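PDB 2JCB: 5-formyltetrahydrofolate cyclo-ligase family protein, which probably catalyses the magnesium- and ATP-dependent conversion of 5-formyltetrahydrofolate to 5,10-methenyltetrahydrofolate in folate metabolism, and binds ADP and magnesium in this crystal. Local coordinates for residues R17-I21 with G134-T138; H23-L27 with M61-V65; K79-V83 with V122-I127; V82-C86 with E113-A117. All coordinates share one frame; numbering follows the deposited sequence.

Interaction 1: residues R17-I21 with G134-T138; sequences RKQII and GVAYT. With ADP (adenosine-5'-diphosphate), chain C.
Val135 pushes its two methyl groups against one side of helix 6-26, between Arg17, Ile20 and Ile21; no hydrogen bond joins the two segments, and the contact is mostly apolar packing. A chi1 of 180° turns CG1 of Val135 to the two isoleucines, 3.8 Å from Ile20 CB, and leaves CG2 for the arginine. That second methyl rests against the aliphatic base of Arg17 and the end of Ile21, with Val135 CG2 and Arg17 CG 4.1 Å apart. Ile20 and Val135 run past one another in opposite directions, whereas Arg17 and Ile21 each cross the valine at about a right angle. CG2 of Ile20 sits 3.5 Å from Val135 O, and its CG1 reaches on to Ala136 CB.

The polar chemistry points at the nucleotide. The Arg17 chain is straight through CD, and the bend at chi3 (-83°) turns the guanidinium to the diphosphate. There NH2 of Arg17 donates to the beta-phosphate oxygen O2B of ADP at 2.7 Å, at an N-H...O angle of 143°, with the oxygen at the guanidinium edge. Its NE bonds to Gly145 O, so two different nitrogens of the group are held. Lys13 and Arg10 of the same helix also bind ADP, consistent with a basic helix face that offsets the phosphate charge.

Val135 and Ala136 both face Ile144 across the two-stranded antiparallel sheet of 136-137 and 143-144, forming a classic beta bulge. Helix 6-26 thus packs against this bulge, while Tyr146, in the glycine-rich loop after strand 143-144, touches both Ile21 and Val135.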
loop_
_atom_site.group_PDB
_atom_site.type_symbol
_atom_site.label_atom_id
_atom_site.label_comp_id
_atom_site.label_asym_id
_atom_site.label_seq_id
_atom_site.Cartn_x
_atom_site.Cartn_y
_atom_site.Cartn_z
ATOM N N ARG A 17 7.844 -11.975 6.676
ATOM C CA ARG A 17 8.067 -11.129 5.464
ATOM C C ARG A 17 8.626 -12.025 4.345
ATOM O O ARG A 17 8.078 -12.072 3.257
ATOM C CB ARG A 17 9.028 -9.979 5.765
ATOM C CG ARG A 17 8.909 -8.773 4.814
ATOM C CD ARG A 17 9.931 -7.664 5.214
ATOM N NE ARG A 17 9.426 -6.809 6.301
ATOM C CZ ARG A 17 10.055 -6.460 7.417
ATOM N NH1 ARG A 17 11.318 -6.843 7.687
ATOM N NH2 ARG A 17 9.421 -5.669 8.278
ATOM N N LYS A 18 9.686 -12.761 4.660
ATOM C CA LYS A 18 10.297 -13.737 3.728
ATOM C C LYS A 18 9.272 -14.746 3.154
ATOM O O LYS A 18 9.138 -14.885 1.927
ATOM C CB LYS A 18 11.472 -14.454 4.423
ATOM C CG LYS A 18 12.431 -15.289 3.545
ATOM C CD LYS A 18 13.496 -16.035 4.389
ATOM C CE LYS A 18 14.323 -17.051 3.564
ATOM N NZ LYS A 18 14.841 -18.224 4.360
ATOM N N GLN A 19 8.538 -15.404 4.045
ATOM C CA GLN A 19 7.561 -16.440 3.659
ATOM C C GLN A 19 6.454 -15.949 2.729
ATOM O O GLN A 19 6.117 -16.617 1.747
ATOM C CB GLN A 19 7.030 -17.168 4.919
ATOM C CG GLN A 19 5.654 -17.855 4.798
ATOM C CD GLN A 19 5.077 -18.248 6.162
ATOM O OE1 GLN A 19 4.068 -17.703 6.627
ATOM N NE2 GLN A 19 5.731 -19.185 6.805
ATOM N N ILE A 20 5.871 -14.778 3.025
ATOM C CA ILE A 20 4.797 -14.231 2.224
ATOM C C ILE A 20 5.298 -13.714 0.871
ATOM O O ILE A 20 4.648 -13.930 -0.132
ATOM C CB ILE A 20 4.003 -13.126 2.983
ATOM C CG1 ILE A 20 3.264 -13.668 4.198
ATOM C CG2 ILE A 20 2.957 -12.579 2.111
ATOM C CD1 ILE A 20 2.219 -14.676 3.812
ATOM N N ILE A 21 6.457 -13.069 0.857
ATOM C CA ILE A 21 7.116 -12.623 -0.387
ATOM C C ILE A 21 7.419 -13.782 -1.338
ATOM O O ILE A 21 7.192 -13.697 -2.528
ATOM C CB ILE A 21 8.361 -11.707 -0.083
ATOM C CG1 ILE A 21 7.850 -10.364 0.462
ATOM C CG2 ILE A 21 9.249 -11.491 -1.387
ATOM C CD1 ILE A 21 8.916 -9.356 0.938
ATOM N N GLY A 134 1.915 -3.323 1.484
ATOM C CA GLY A 134 2.293 -4.113 2.627
ATOM C C GLY A 134 2.464 -5.526 2.233
ATOM O O GLY A 134 2.088 -5.872 1.102
ATOM N N VAL A 135 3.056 -6.270 3.161
ATOM C CA VAL A 135 3.370 -7.694 2.982
ATOM C C VAL A 135 2.322 -8.573 3.674
ATOM O O VAL A 135 1.764 -9.479 3.061
ATOM C CB VAL A 135 4.842 -8.070 3.375
ATOM C CG1 VAL A 135 5.064 -9.525 3.170
ATOM C CG2 VAL A 135 5.804 -7.277 2.514
ATOM N N ALA A 136 2.145 -8.409 4.979
ATOM C CA ALA A 136 1.224 -9.323 5.685
ATOM C C ALA A 136 0.322 -8.539 6.608
ATOM O O ALA A 136 0.681 -7.438 7.062
ATOM C CB ALA A 136 1.991 -10.314 6.480
ATOM N N TYR A 137 -0.873 -9.083 6.874
ATOM C CA TYR A 137 -1.837 -8.360 7.704
ATOM C C TYR A 137 -2.579 -9.313 8.616
ATOM O O TYR A 137 -2.655 -10.514 8.328
ATOM C CB TYR A 137 -2.874 -7.663 6.818
ATOM C CG TYR A 137 -2.340 -6.731 5.713
ATOM C CD1 TYR A 137 -2.203 -5.371 5.944
ATOM C CD2 TYR A 137 -1.970 -7.249 4.472
ATOM C CE1 TYR A 137 -1.674 -4.542 4.910
ATOM C CE2 TYR A 137 -1.467 -6.461 3.449
ATOM C CZ TYR A 137 -1.342 -5.105 3.678
ATOM O OH TYR A 137 -0.819 -4.331 2.649
ATOM N N THR A 138 -3.160 -8.769 9.674
ATOM C CA THR A 138 -4.126 -9.551 10.478
ATOM C C THR A 138 -5.532 -8.965 10.317
ATOM O O THR A 138 -5.694 -7.865 9.767
ATOM C CB THR A 138 -3.767 -9.586 11.956
ATOM O OG1 THR A 138 -3.993 -8.289 12.522
ATOM C CG2 THR A 138 -2.329 -10.008 12.101
HETATM P PB ADP C . 7.741 -2.456 8.395
HETATM O O1B ADP C . 8.120 -1.838 7.053
HETATM O O2B ADP C . 7.348 -3.879 8.241
HETATM O O3B ADP C . 6.763 -1.515 9.064
HETATM P PA ADP C . 9.327 -2.253 10.842
HETATM O O1A ADP C . 8.033 -2.209 11.612
HETATM O O2A ADP C . 10.318 -3.195 11.312
HETATM O O3A ADP C . 9.097 -2.462 9.249
HETATM O "O5'" ADP C . 10.018 -0.798 10.984
HETATM C "C5'" ADP C . 11.365 -0.705 10.473
HETATM C "C4'" ADP C . 12.186 0.278 11.271
HETATM O "O4'" ADP C . 11.482 1.509 11.300
HETATM C "C3'" ADP C . 12.330 -0.218 12.705
HETATM O "O3'" ADP C . 13.715 -0.288 12.981
HETATM C "C2'" ADP C . 11.625 0.826 13.546
HETATM O "O2'" ADP C . 12.401 1.221 14.640
HETATM C "C1'" ADP C . 11.470 2.026 12.629
HETATM N N9 ADP C . 10.253 2.838 12.888
HETATM C C8 ADP C . 8.995 2.514 12.532
HETATM N N7 ADP C . 8.136 3.500 12.883
HETATM C C5 ADP C . 8.822 4.478 13.477
HETATM C C6 ADP C . 8.500 5.811 14.054
HETATM N N6 ADP C . 7.234 6.272 14.084
HETATM N N1 ADP C . 9.511 6.557 14.503
HETATM C C2 ADP C . 10.784 6.111 14.495
HETATM N N3 ADP C . 11.145 4.925 13.966
HETATM C C4 ADP C . 10.233 4.071 13.434
#

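Interaction 2: residues H23-L27 with M61-V65; sequences HMNSL and MENEV
Met24 carries CG anti to its backbone N (chi1 -164°) and bends only at chi3, which lays its thioether alongside the loop at Asn63 and Glu64; the chi1 of -82° at Asn63 turns its amide to the carbonyl of Met24. The loop here is a type II' beta turn from Met61 to Glu64, closed by the backbone bond from Glu64 N to Met61 O. Asn63, at a corner of the turn, docks on the last turn of helix 6-26. ND2 of Asn63 donates to Met24 O at 3.1 Å, with an N-H...O angle of 153° and the oxygen close to the amide plane. Met24 O also accepts from Leu27 N, so one carbonyl at the helix end is gripped by two donors, one from its own chain turn and one from the loop.

Next to the amide, CG of Met24 packs 3.8 Å from Asn63 CB, and its SD lies 3.8 Å from Glu64 CA. At the exposed margin, Asn25 OD1 approaches Glu62 CB at 4.0 Å, their flat ends nearly perpendicular. Glu64 turns back to its own turn, where OE1 accepts from Met61 N, met from above the carboxylate plane. Tyr167 OH is hydrogen-bonded to Asn63 O.

A water completes the junction, donating to Leu27 O at 2.6 Å and accepting from Asn63 ND2 at 3.1 Å.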
loop_
_atom_site.group_PDB
_atom_site.type_symbol
_atom_site.label_atom_id
_atom_site.label_comp_id
_atom_site.label_asym_id
_atom_site.label_seq_id
_atom_site.Cartn_x
_atom_site.Cartn_y
_atom_site.Cartn_z
ATOM N N HIS A 23 5.822 -16.643 -1.323
ATOM C CA HIS A 23 4.530 -17.092 -1.788
ATOM C C HIS A 23 4.067 -16.173 -2.936
ATOM O O HIS A 23 3.614 -16.656 -3.961
ATOM C CB HIS A 23 3.530 -17.118 -0.629
ATOM C CG HIS A 23 2.241 -17.812 -0.947
ATOM N ND1 HIS A 23 1.571 -17.640 -2.142
ATOM C CD2 HIS A 23 1.491 -18.676 -0.220
ATOM C CE1 HIS A 23 0.480 -18.384 -2.146
ATOM N NE2 HIS A 23 0.400 -19.014 -0.988
ATOM N N MET A 24 4.205 -14.865 -2.766
ATOM C CA MET A 24 3.763 -13.903 -3.770
ATOM C C MET A 24 4.512 -14.103 -5.085
ATOM O O MET A 24 3.918 -14.101 -6.157
ATOM C CB MET A 24 3.959 -12.468 -3.282
ATOM C CG MET A 24 3.189 -11.469 -4.093
ATOM S SD MET A 24 3.323 -9.904 -3.268
ATOM C CE MET A 24 2.248 -10.058 -1.888
ATOM N N ASN A 25 5.821 -14.254 -4.974
ATOM C CA ASN A 25 6.665 -14.534 -6.125
ATOM C C ASN A 25 6.316 -15.846 -6.833
ATOM O O ASN A 25 6.565 -15.974 -8.037
ATOM C CB ASN A 25 8.135 -14.495 -5.717
ATOM C CG ASN A 25 8.634 -13.066 -5.522
ATOM O OD1 ASN A 25 8.207 -12.142 -6.220
ATOM N ND2 ASN A 25 9.557 -12.885 -4.585
ATOM N N SER A 26 5.777 -16.824 -6.103
ATOM C CA SER A 26 5.396 -18.071 -6.730
ATOM C C SER A 26 4.063 -18.012 -7.478
ATOM O O SER A 26 3.774 -18.960 -8.239
ATOM C CB SER A 26 5.361 -19.232 -5.711
ATOM O OG SER A 26 4.265 -19.019 -4.821
ATOM N N LEU A 27 3.274 -16.949 -7.272
ATOM C CA LEU A 27 1.954 -16.825 -7.900
ATOM C C LEU A 27 2.039 -16.990 -9.407
ATOM O O LEU A 27 2.828 -16.302 -10.050
ATOM C CB LEU A 27 1.307 -15.472 -7.631
ATOM C CG LEU A 27 0.438 -15.232 -6.421
ATOM C CD1 LEU A 27 -0.210 -13.830 -6.625
ATOM C CD2 LEU A 27 -0.575 -16.359 -6.205
ATOM N N MET A 61 4.944 -3.533 -7.727
ATOM C CA MET A 61 6.093 -4.231 -8.336
ATOM C C MET A 61 5.908 -5.732 -8.280
ATOM O O MET A 61 5.081 -6.235 -7.504
ATOM C CB MET A 61 7.367 -3.888 -7.576
ATOM C CG MET A 61 7.871 -2.485 -7.863
ATOM S SD MET A 61 9.347 -2.029 -6.927
ATOM C CE MET A 61 10.184 -3.602 -6.686
ATOM N N GLU A 62 6.713 -6.459 -9.062
ATOM C CA GLU A 62 6.612 -7.943 -9.119
ATOM C C GLU A 62 5.162 -8.395 -9.051
ATOM O O GLU A 62 4.366 -7.969 -9.877
ATOM C CB GLU A 62 7.461 -8.659 -8.045
ATOM C CG GLU A 62 7.470 -8.036 -6.638
ATOM C CD GLU A 62 8.679 -7.126 -6.391
ATOM O OE1 GLU A 62 8.601 -6.275 -5.468
ATOM O OE2 GLU A 62 9.695 -7.264 -7.123
ATOM N N ASN A 63 4.832 -9.277 -8.100
ATOM C CA ASN A 63 3.492 -9.874 -8.081
ATOM C C ASN A 63 2.524 -9.212 -7.068
ATOM O O ASN A 63 1.427 -9.735 -6.811
ATOM C CB ASN A 63 3.564 -11.396 -7.903
ATOM C CG ASN A 63 3.851 -12.161 -9.246
ATOM O OD1 ASN A 63 3.660 -11.617 -10.336
ATOM N ND2 ASN A 63 4.227 -13.436 -9.147
ATOM N N GLU A 64 2.902 -8.034 -6.541
ATOM C CA GLU A 64 2.012 -7.286 -5.644
ATOM C C GLU A 64 0.708 -6.954 -6.343
ATOM O O GLU A 64 0.693 -6.643 -7.567
ATOM C CB GLU A 64 2.643 -5.944 -5.247
ATOM C CG GLU A 64 3.848 -6.141 -4.397
ATOM C CD GLU A 64 4.852 -5.012 -4.501
ATOM O OE1 GLU A 64 4.454 -3.909 -4.965
ATOM O OE2 GLU A 64 6.051 -5.264 -4.151
ATOM N N VAL A 65 -0.410 -6.957 -5.593
ATOM C CA VAL A 65 -1.668 -6.487 -6.232
ATOM C C VAL A 65 -1.473 -5.251 -7.156
ATOM O O VAL A 65 -0.923 -4.207 -6.747
ATOM C CB VAL A 65 -2.797 -6.161 -5.190
ATOM C CG1 VAL A 65 -4.062 -5.582 -5.916
ATOM C CG2 VAL A 65 -3.031 -7.405 -4.252
HETATM O O HOH W 1 4.385 -15.150 -11.748
#

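Interaction 3: residues K79-V83 with V122-I127; sequences KRVVV and VNADEI
The guanidinium of Arg80 has CG1 of Val122 over one face, 3.7 Å above its plane and offset toward the rim, and OE2 of Glu126 at its edge. The glutamate meets it nearly coplanar, the two flat groups 16° apart. NH2 of Arg80 donates to Glu126 OE2 at 3.1 Å with an N-H...O angle of 158°, the oxygen accepting on its anti lone pair; this single-oxygen salt bridge is reinforced by a water that accepts from Arg80 NH1 and donates to the same OE2 at 2.8 Å. Arg80 NE is held by Thr54 OG1, which probably helps to hold the plane.

Inward from this charged rim the contact turns apolar. Val82 splits its methyls: CG1 abuts Val122 CG2 at 3.6 Å, while CG2 meets CD1 of Ile127 at 3.8 Å. Asn123 starts an Asx turn, its OD1 accepting from Asp125 N, at the start of the 3-10 turn 124-126, which carries Glu126.

Strand 80-87 lies between strands 54-56 and 92-98 in the mixed sheet. Residues 122-127, between strands 120-121 and 129-131, pack on one face of strand 80-87, where Phe95 touches both Val82 and Ile127, and Tyr154 of helix 150-154 packs on Ile127.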
loop_
_atom_site.group_PDB
_atom_site.type_symbol
_atom_site.label_atom_id
_atom_site.label_comp_id
_atom_site.label_asym_id
_atom_site.label_seq_id
_atom_site.Cartn_x
_atom_site.Cartn_y
_atom_site.Cartn_z
ATOM N N LYS A 79 -10.286 11.917 -10.181
ATOM C CA LYS A 79 -9.693 12.014 -8.874
ATOM C C LYS A 79 -8.241 12.443 -9.061
ATOM O O LYS A 79 -7.644 12.101 -10.085
ATOM C CB LYS A 79 -9.703 10.647 -8.171
ATOM C CG LYS A 79 -11.117 10.071 -8.060
ATOM C CD LYS A 79 -11.005 8.799 -7.224
ATOM C CE LYS A 79 -12.328 8.060 -7.145
ATOM N NZ LYS A 79 -13.382 8.880 -6.495
ATOM N N ARG A 80 -7.675 13.127 -8.066
ATOM C CA ARG A 80 -6.271 13.520 -8.090
ATOM C C ARG A 80 -5.532 12.334 -7.521
ATOM O O ARG A 80 -5.986 11.745 -6.548
ATOM C CB ARG A 80 -6.058 14.749 -7.203
ATOM C CG ARG A 80 -4.635 15.142 -7.024
ATOM C CD ARG A 80 -4.530 16.546 -6.495
ATOM N NE ARG A 80 -5.068 16.639 -5.143
ATOM C CZ ARG A 80 -4.926 17.703 -4.359
ATOM N NH1 ARG A 80 -4.258 18.755 -4.805
ATOM N NH2 ARG A 80 -5.427 17.694 -3.117
ATOM N N VAL A 81 -4.421 11.978 -8.165
ATOM C CA VAL A 81 -3.634 10.821 -7.758
ATOM C C VAL A 81 -2.266 11.305 -7.261
ATOM O O VAL A 81 -1.598 12.087 -7.935
ATOM C CB VAL A 81 -3.409 9.839 -8.941
ATOM C CG1 VAL A 81 -2.439 8.781 -8.555
ATOM C CG2 VAL A 81 -4.700 9.126 -9.336
ATOM N N VAL A 82 -1.907 10.853 -6.066
ATOM C CA VAL A 82 -0.572 11.149 -5.453
ATOM C C VAL A 82 0.190 9.863 -5.124
ATOM O O VAL A 82 -0.362 8.911 -4.555
ATOM C CB VAL A 82 -0.612 12.163 -4.260
ATOM C CG1 VAL A 82 -1.270 13.455 -4.684
ATOM C CG2 VAL A 82 -1.311 11.575 -3.045
ATOM N N VAL A 83 1.492 9.860 -5.440
ATOM C CA VAL A 83 2.361 8.687 -5.225
ATOM C C VAL A 83 3.630 9.139 -4.453
ATOM O O VAL A 83 4.030 10.312 -4.576
ATOM C CB VAL A 83 2.761 8.095 -6.597
ATOM C CG1 VAL A 83 1.520 7.481 -7.278
ATOM C CG2 VAL A 83 3.300 9.222 -7.546
ATOM N N VAL A 122 1.731 17.145 -2.250
ATOM C CA VAL A 122 0.388 17.342 -1.680
ATOM C C VAL A 122 0.434 17.015 -0.176
ATOM O O VAL A 122 0.912 15.955 0.220
ATOM C CB VAL A 122 -0.686 16.505 -2.439
ATOM C CG1 VAL A 122 -2.063 16.692 -1.821
ATOM C CG2 VAL A 122 -0.753 16.936 -3.884
ATOM N N ASN A 123 -0.035 17.960 0.634
ATOM C CA ASN A 123 -0.091 17.842 2.103
ATOM C C ASN A 123 -0.988 16.689 2.520
ATOM O O ASN A 123 -2.010 16.464 1.879
ATOM C CB ASN A 123 -0.649 19.161 2.676
ATOM C CG ASN A 123 -0.409 19.321 4.177
ATOM O OD1 ASN A 123 -0.932 18.564 5.009
ATOM N ND2 ASN A 123 0.347 20.348 4.533
ATOM N N ALA A 124 -0.594 15.958 3.569
ATOM C CA ALA A 124 -1.393 14.844 4.110
ATOM C C ALA A 124 -2.859 15.214 4.418
ATOM O O ALA A 124 -3.758 14.391 4.218
ATOM C CB ALA A 124 -0.728 14.276 5.353
ATOM N N ASP A 125 -3.106 16.441 4.864
ATOM C CA ASP A 125 -4.474 16.844 5.194
ATOM C C ASP A 125 -5.336 17.083 3.931
ATOM O O ASP A 125 -6.527 17.383 4.031
ATOM C CB ASP A 125 -4.468 18.060 6.150
ATOM C CG ASP A 125 -3.968 19.333 5.489
ATOM O OD1 ASP A 125 -4.062 19.447 4.233
ATOM O OD2 ASP A 125 -3.500 20.244 6.227
ATOM N N GLU A 126 -4.734 16.954 2.747
ATOM C CA GLU A 126 -5.452 17.093 1.456
ATOM C C GLU A 126 -5.683 15.745 0.739
ATOM O O GLU A 126 -6.261 15.688 -0.354
ATOM C CB GLU A 126 -4.651 18.010 0.539
ATOM C CG GLU A 126 -4.785 19.437 0.928
ATOM C CD GLU A 126 -4.241 20.371 -0.125
ATOM O OE1 GLU A 126 -3.763 21.456 0.270
ATOM O OE2 GLU A 126 -4.306 20.012 -1.336
ATOM N N ILE A 127 -5.236 14.670 1.355
ATOM C CA ILE A 127 -5.328 13.361 0.755
ATOM C C ILE A 127 -6.486 12.631 1.466
ATOM O O ILE A 127 -6.443 12.474 2.674
ATOM C CB ILE A 127 -3.986 12.561 0.888
ATOM C CG1 ILE A 127 -2.805 13.325 0.217
ATOM C CG2 ILE A 127 -4.167 11.104 0.376
ATOM C CD1 ILE A 127 -1.399 12.759 0.513
HETATM O O HOH W 2 -2.533 20.665 -3.354
#

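Interaction 4: residues V82-C86 with E113-A117; sequences VVPKC and EPIPA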
loop_
_atom_site.group_PDB
_atom_site.type_symbol
_atom_site.label_atom_id
_atom_site.label_comp_id
_atom_site.label_asym_id
_atom_site.label_seq_id
_atom_site.Cartn_x
_atom_site.Cartn_y
_atom_site.Cartn_z
ATOM N N VAL A 82 -1.907 10.853 -6.066
ATOM C CA VAL A 82 -0.572 11.149 -5.453
ATOM C C VAL A 82 0.190 9.863 -5.124
ATOM O O VAL A 82 -0.362 8.911 -4.555
ATOM C CB VAL A 82 -0.612 12.163 -4.260
ATOM C CG1 VAL A 82 -1.270 13.455 -4.684
ATOM C CG2 VAL A 82 -1.311 11.575 -3.045
ATOM N N VAL A 83 1.492 9.860 -5.440
ATOM C CA VAL A 83 2.361 8.687 -5.225
ATOM C C VAL A 83 3.630 9.139 -4.453
ATOM O O VAL A 83 4.030 10.312 -4.576
ATOM C CB VAL A 83 2.761 8.095 -6.597
ATOM C CG1 VAL A 83 1.520 7.481 -7.278
ATOM C CG2 VAL A 83 3.300 9.222 -7.546
ATOM N N PRO A 84 4.212 8.241 -3.645
ATOM C CA PRO A 84 5.291 8.719 -2.775
ATOM C C PRO A 84 6.680 8.734 -3.404
ATOM O O PRO A 84 7.047 7.847 -4.163
ATOM C CB PRO A 84 5.275 7.715 -1.614
ATOM C CG PRO A 84 4.772 6.448 -2.231
ATOM C CD PRO A 84 3.893 6.812 -3.392
ATOM N N LYS A 85 7.446 9.745 -3.011
ATOM C CA LYS A 85 8.893 9.750 -3.167
ATOM C C LYS A 85 9.492 9.571 -1.764
ATOM O O LYS A 85 9.282 10.401 -0.869
ATOM C CB LYS A 85 9.388 11.044 -3.829
ATOM C CG LYS A 85 10.925 11.062 -4.002
ATOM C CD LYS A 85 11.412 12.105 -4.999
ATOM C CE LYS A 85 12.965 12.068 -5.155
ATOM N NZ LYS A 85 13.532 10.789 -5.760
ATOM N N CYS A 86 10.280 8.519 -1.595
ATOM C CA CYS A 86 10.860 8.217 -0.299
ATOM C C CYS A 86 12.195 8.895 -0.120
ATOM O O CYS A 86 13.024 8.941 -1.037
ATOM C CB CYS A 86 11.010 6.706 -0.103
ATOM S SG CYS A 86 9.469 5.824 -0.128
ATOM N N GLU A 113 9.334 6.439 -9.025
ATOM C CA GLU A 113 8.940 7.569 -8.170
ATOM C C GLU A 113 8.646 8.840 -8.960
ATOM O O GLU A 113 9.193 9.014 -10.030
ATOM C CB GLU A 113 10.020 7.860 -7.126
ATOM C CG GLU A 113 10.141 6.749 -6.064
ATOM C CD GLU A 113 11.093 7.100 -4.945
ATOM O OE1 GLU A 113 12.138 7.743 -5.225
ATOM O OE2 GLU A 113 10.796 6.712 -3.792
ATOM N N PRO A 114 7.819 9.757 -8.399
ATOM C CA PRO A 114 7.491 11.017 -9.088
ATOM C C PRO A 114 8.761 11.853 -9.213
ATOM O O PRO A 114 9.554 11.899 -8.269
ATOM C CB PRO A 114 6.516 11.707 -8.116
ATOM C CG PRO A 114 6.734 11.050 -6.785
ATOM C CD PRO A 114 7.173 9.664 -7.072
ATOM N N ILE A 115 8.928 12.520 -10.353
ATOM C CA ILE A 115 10.090 13.358 -10.589
ATOM C C ILE A 115 9.834 14.685 -9.864
ATOM O O ILE A 115 8.888 15.399 -10.211
ATOM C CB ILE A 115 10.298 13.609 -12.114
ATOM C CG1 ILE A 115 10.440 12.278 -12.876
ATOM C CG2 ILE A 115 11.461 14.565 -12.343
ATOM C CD1 ILE A 115 10.235 12.384 -14.382
ATOM N N PRO A 116 10.626 14.987 -8.811
ATOM C CA PRO A 116 10.384 16.224 -8.054
ATOM C C PRO A 116 10.165 17.447 -8.945
ATOM O O PRO A 116 9.241 18.211 -8.702
ATOM C CB PRO A 116 11.666 16.396 -7.235
ATOM C CG PRO A 116 12.116 15.028 -6.979
ATOM C CD PRO A 116 11.757 14.230 -8.236
ATOM N N ALA A 117 10.994 17.625 -9.982
ATOM C CA ALA A 117 10.913 18.817 -10.830
ATOM C C ALA A 117 9.598 18.925 -11.625
ATOM O O ALA A 117 9.203 20.025 -12.023
ATOM C CB ALA A 117 12.120 18.883 -11.767
HETATM O O HOH W 3 11.961 10.610 -8.237
#
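OE2 of Glu113 takes the backbone N-H of Cys86 at 2.9 Å, in an almost straight bond of 177° that reaches the oxygen from above the carboxylate plane, 48° out of it. The other oxygen, OE1, faces Lys85 NZ at 3.4 Å in a salt bridge whose hydrogen bond is weak. One carboxylate thus holds a strand's main chain and the side chain of the residue before it. Glu113 gets there with an extended chain, its CG anti to the carbonyl carbon, passing 3.8 Å from Pro84 O at CG.

Lys85 runs out straight and bends only at its last torsion (chi4 65°), which turns NZ back to the glutamate and to a water. That water accepts from Lys85 NZ and donates to Pro114 O at 2.7 Å, a second link between lysine and loop. The aliphatic part of the lysine is used as well: the chain crosses Pro116 at about a right angle, with Lys85 CE 3.6 Å from Pro116 CG. Pro114 wedges in behind, its CD 3.4 Å from Pro84 O and 3.9 Å from CG2 of Val83.

The touching parts of the backbones run almost perpendicular, so strand 111-114 lies across strand 80-87 as part of a separate hairpin with 104-108, instead of joining its sheet. Val107 of that hairpin touches both Lys85 and Glu113. With no amide N-H to give, Pro114 offers only ring and carbonyl to the joint, and between the two segments the polar links run through the one glutamate and a water: a short, straight bond from a neutral backbone N-H, with the weaker charge pair probably helping to stabilise the ionised carboxylate.

Interactions 1 and 2 share helix 6-26, their centres 11 Å apart; interactions 3 and 4 share strand 80-87 and meet at Val82 and Val83, with centres 12 Å apart. The two pairs lie well separated, interactions 1 and 3 on opposite sides of the chain's centre. Interactions 1 and 3 are mainly buried and hold by branched aliphatic packing, each with an arginine beside it: buried Arg17 serves the nucleotide, partly exposed Arg80 a protein carboxylate. Interaction 2, at the surface, relies on an amide, a helix-end carbonyl and water. Interaction 4, partly buried, combines proline packing with a carboxylate-to-backbone bond. Only interaction 1 touches the ADP directly.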